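Side-chain contacts in malonyl-CoA decarboxylase (Rhodopseudomonas palustris, PDB 4KSA), which probably catalyses the decarboxylation of malonyl-CoA to acetyl-CoA and carbon dioxide: residues 120-123 and 124-128; 180-183 and 184-188. All blocks are in the same frame, centred on the assembly; numbering follows the deposited sequence.

Interaction 1 (120-123 and 124-128); sequences QELI and RRLNH
Glu121 is shared by Arg124 and Arg125, three and four residues further along the same helix, each arginine taking a different carboxylate oxygen. Arg124 comes side-on: NH2 and NE both donate to OE1 of Glu121, at 3.2 and 3.3 Å, and this oxygen lies almost exactly in the guanidinium plane. Both nitrogens reach OE1 from the same face of the carboxylate, whose plane is turned 49° from that of the guanidinium. A bend at chi3 (-73°) folds Arg124 back over the preceding turn, where one guanidinium face lies over the backbone at Gln120 C. Arg125, extended from CG to NE, sends NE to the anti lone pair of Glu121 OE2 at 2.7 Å, with the two flat groups nearly perpendicular; NH2 adds a weak bond to the same oxygen. Glutamate suits the place because one carboxylate answers two arginines, whose long chains can reach back along the helix. Arg124 NH2 also bridges to Glu116, so two acids probably offset its charge. The branched Ile123 packs on Phe160 and Leu163 of helix 154-167 and on Leu136 of helix 132-146. Leu122 CG meets Leu126 CD1 at 4.2 Å, and both leucines face helix 36-48, with Leu126 also touching helix 52-68, so helix 118-126 sits within a helical bundle.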
# COMPACT_ATOMS: atom_id res chain seq x y z
N GLN A 120 8.59 6.58 -36.02
CA GLN A 120 8.20 5.65 -34.99
C GLN A 120 9.37 5.21 -34.10
O GLN A 120 9.32 5.36 -32.87
CB GLN A 120 7.56 4.44 -35.64
CG GLN A 120 6.52 4.81 -36.67
CD GLN A 120 5.29 3.94 -36.58
OE1 GLN A 120 5.30 2.89 -35.91
NE2 GLN A 120 4.22 4.35 -37.25
N GLU A 121 10.41 4.65 -34.71
CA GLU A 121 11.54 4.20 -33.94
C GLU A 121 12.12 5.35 -33.13
O GLU A 121 12.59 5.15 -32.01
CB GLU A 121 12.60 3.61 -34.87
CG GLU A 121 13.77 2.93 -34.16
CD GLU A 121 13.29 1.91 -33.13
OE1 GLU A 121 12.28 1.21 -33.41
OE2 GLU A 121 13.92 1.82 -32.05
N LEU A 122 12.09 6.56 -33.70
CA LEU A 122 12.61 7.74 -33.02
C LEU A 122 11.77 8.11 -31.78
O LEU A 122 12.32 8.49 -30.72
CB LEU A 122 12.62 8.95 -33.97
CG LEU A 122 13.05 10.25 -33.28
CD1 LEU A 122 14.50 10.08 -32.78
CD2 LEU A 122 12.91 11.44 -34.23
N ILE A 123 10.45 8.02 -31.91
CA ILE A 123 9.56 8.32 -30.80
C ILE A 123 9.71 7.23 -29.73
O ILE A 123 9.83 7.52 -28.53
CB ILE A 123 8.08 8.46 -31.28
CG1 ILE A 123 7.97 9.65 -32.24
CG2 ILE A 123 7.15 8.71 -30.11
CD1 ILE A 123 6.57 9.84 -32.84
N ARG A 124 9.73 5.96 -30.18
CA ARG A 124 9.88 4.84 -29.24
C ARG A 124 11.12 4.98 -28.40
O ARG A 124 11.10 4.66 -27.21
CB ARG A 124 9.94 3.49 -29.97
CG ARG A 124 8.57 2.97 -30.35
CD ARG A 124 8.66 1.52 -30.77
NE ARG A 124 9.28 1.38 -32.07
CZ ARG A 124 8.61 1.30 -33.21
NH1 ARG A 124 7.28 1.33 -33.19
NH2 ARG A 124 9.26 1.22 -34.35
N ARG A 125 12.19 5.47 -29.00
CA ARG A 125 13.42 5.64 -28.26
C ARG A 125 13.37 6.84 -27.33
O ARG A 125 13.88 6.77 -26.22
CB ARG A 125 14.59 5.76 -29.23
CG ARG A 125 14.76 4.50 -30.05
CD ARG A 125 16.11 4.44 -30.75
NE ARG A 125 16.19 3.21 -31.53
CZ ARG A 125 17.32 2.64 -31.93
NH1 ARG A 125 18.50 3.19 -31.64
NH2 ARG A 125 17.27 1.48 -32.58
N LEU A 126 12.75 7.92 -27.78
CA LEU A 126 12.65 9.12 -26.95
C LEU A 126 11.80 8.86 -25.73
O LEU A 126 11.87 9.59 -24.75
CB LEU A 126 12.01 10.26 -27.75
CG LEU A 126 12.85 10.83 -28.88
CD1 LEU A 126 12.04 11.89 -29.60
CD2 LEU A 126 14.14 11.42 -28.31
N ASN A 127 11.01 7.80 -25.80
CA ASN A 127 10.13 7.43 -24.71
C ASN A 127 10.86 6.76 -23.57
O ASN A 127 10.29 6.52 -22.52
CB ASN A 127 9.02 6.52 -25.22
CG ASN A 127 7.91 6.34 -24.22
OD1 ASN A 127 7.42 7.31 -23.65
ND2 ASN A 127 7.50 5.11 -24.00
N HIS A 128 12.14 6.48 -23.78
CA HIS A 128 12.93 5.83 -22.73
C HIS A 128 13.64 6.87 -21.86
O HIS A 128 14.18 6.55 -20.81
CB HIS A 128 13.92 4.85 -23.34
CG HIS A 128 13.28 3.60 -23.85
ND1 HIS A 128 13.49 3.11 -25.12
CD2 HIS A 128 12.42 2.73 -23.25
CE1 HIS A 128 12.79 2.01 -25.29
NE2 HIS A 128 12.13 1.75 -24.17

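Interaction 2 (180-183 and 184-188); sequences WTTP and ANILE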
# COMPACT_ATOMS: atom_id res chain seq x y z
N TRP A 180 -9.63 16.77 -0.69
CA TRP A 180 -8.64 17.39 0.17
C TRP A 180 -7.60 16.39 0.69
O TRP A 180 -6.54 16.79 1.20
CB TRP A 180 -9.33 18.10 1.35
CG TRP A 180 -8.50 19.21 1.92
CD1 TRP A 180 -8.15 19.38 3.23
CD2 TRP A 180 -7.91 20.29 1.20
NE1 TRP A 180 -7.36 20.50 3.36
CE2 TRP A 180 -7.20 21.08 2.13
CE3 TRP A 180 -7.91 20.67 -0.15
CZ2 TRP A 180 -6.50 22.23 1.76
CZ3 TRP A 180 -7.21 21.81 -0.52
CH2 TRP A 180 -6.51 22.58 0.43
N THR A 181 -7.88 15.09 0.58
CA THR A 181 -6.89 14.12 1.02
C THR A 181 -6.03 13.72 -0.16
O THR A 181 -5.13 12.88 -0.01
CB THR A 181 -7.48 12.84 1.60
OG1 THR A 181 -7.95 12.00 0.54
CG2 THR A 181 -8.57 13.16 2.54
N THR A 182 -6.30 14.31 -1.32
CA THR A 182 -5.50 14.02 -2.51
C THR A 182 -4.17 14.76 -2.35
O THR A 182 -4.12 15.80 -1.72
CB THR A 182 -6.23 14.50 -3.81
OG1 THR A 182 -7.19 13.51 -4.22
CG2 THR A 182 -5.22 14.75 -4.96
N PRO A 183 -3.07 14.20 -2.90
CA PRO A 183 -1.76 14.86 -2.80
C PRO A 183 -1.76 16.27 -3.39
O PRO A 183 -2.30 16.49 -4.47
CB PRO A 183 -0.84 13.90 -3.57
CG PRO A 183 -1.45 12.58 -3.31
CD PRO A 183 -2.93 12.84 -3.45
N ALA A 184 -1.15 17.21 -2.69
CA ALA A 184 -1.06 18.59 -3.14
C ALA A 184 -0.57 18.73 -4.59
O ALA A 184 -1.18 19.45 -5.39
CB ALA A 184 -0.14 19.37 -2.23
N ASN A 185 0.53 18.06 -4.93
CA ASN A 185 1.05 18.16 -6.29
C ASN A 185 -0.02 17.83 -7.33
O ASN A 185 -0.05 18.43 -8.41
CB ASN A 185 2.30 17.29 -6.46
CG ASN A 185 1.99 15.82 -6.62
OD1 ASN A 185 1.39 15.18 -5.75
ND2 ASN A 185 2.44 15.25 -7.74
N ILE A 186 -0.90 16.89 -7.02
CA ILE A 186 -1.96 16.57 -7.97
C ILE A 186 -3.01 17.68 -7.88
O ILE A 186 -3.53 18.13 -8.89
CB ILE A 186 -2.64 15.22 -7.66
CG1 ILE A 186 -1.66 14.07 -7.94
CG2 ILE A 186 -3.92 15.09 -8.47
CD1 ILE A 186 -2.12 12.69 -7.44
N LEU A 187 -3.31 18.14 -6.66
CA LEU A 187 -4.29 19.20 -6.51
C LEU A 187 -3.85 20.47 -7.19
O LEU A 187 -4.67 21.23 -7.69
CB LEU A 187 -4.58 19.48 -5.02
CG LEU A 187 -5.46 18.40 -4.37
CD1 LEU A 187 -5.74 18.83 -2.97
CD2 LEU A 187 -6.78 18.22 -5.13
N GLU A 188 -2.54 20.69 -7.23
CA GLU A 188 -1.99 21.89 -7.86
C GLU A 188 -2.34 21.88 -9.35
O GLU A 188 -2.79 22.89 -9.89
CB GLU A 188 -0.47 21.91 -7.66
CG GLU A 188 0.23 23.18 -8.11
CD GLU A 188 1.63 23.30 -7.50
OE1 GLU A 188 1.79 24.06 -6.52
OE2 GLU A 188 2.57 22.62 -7.99
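The carbonyl of Pro183, at the N-cap, accepts the amide of Leu187 at 2.9 Å in the carbonyl plane, the first i to i+4 bond of helix 184-193, and the Ile186 amide adds a weak bond. Proline is tolerated here because helix bonding asks nothing of the N-cap's own amide, and its ring restrains the chain just before the helix. Its CD lies alongside Ile186, 4.1 Å from CD1, the two side chains pointing the same way. Thr182 hydrogen-bonds through OG1 to the backbone N of Asp179. With OG1 held beside its own backbone N (chi1 -82°), its methyl CG2 is left to face the helix, meeting Leu187 CG at 3.7 Å and Ile186 CG2 at 3.8 Å. Leu187 spreads its branches between two neighbours: CD2 lies against Thr182, while CD1 approaches Trp180 CE3 at 4.0 Å, the two side chains crossing at about a right angle. Replacing Leu187 by alanine would probably open a gap between Thr182 and the indole of Trp180, leaving the Thr182 methyl with Ile186 but without its contact to the leucine. Trp180 NE1 hydrogen-bonds to OE1 of Glu188 of the third subunit. Thr182 and Leu187, the residue before the N-cap and the fourth after it, occupy the positions of a hydrophobic staple, here opening the first helix after strand 174-178 in a domain consistent with the GNAT-like acetyltransferase fold.

Overall arrangement
Both interactions are local, but they belong to different parts of the two-domain chain: interaction 1 lies in the helical N-terminal region and interaction 2 at the start of a helix in the alpha-beta C-terminal domain. Their centres are 31 Å apart and their nearest atoms about 18 Å, so neither touches the other. Interaction 1 is the one near metal: the side chain of Gln120, which hydrogen-bonds to Asp159, is about 4 Å from that of His162, seen to bind magnesium in a structure of this protein; a magnesium ion of the model lies about 5 Å from the Gln120 side chain. Interaction 2 is away from that site and instead borders the third subunit, whose Arg206 forms a salt bridge with Glu188.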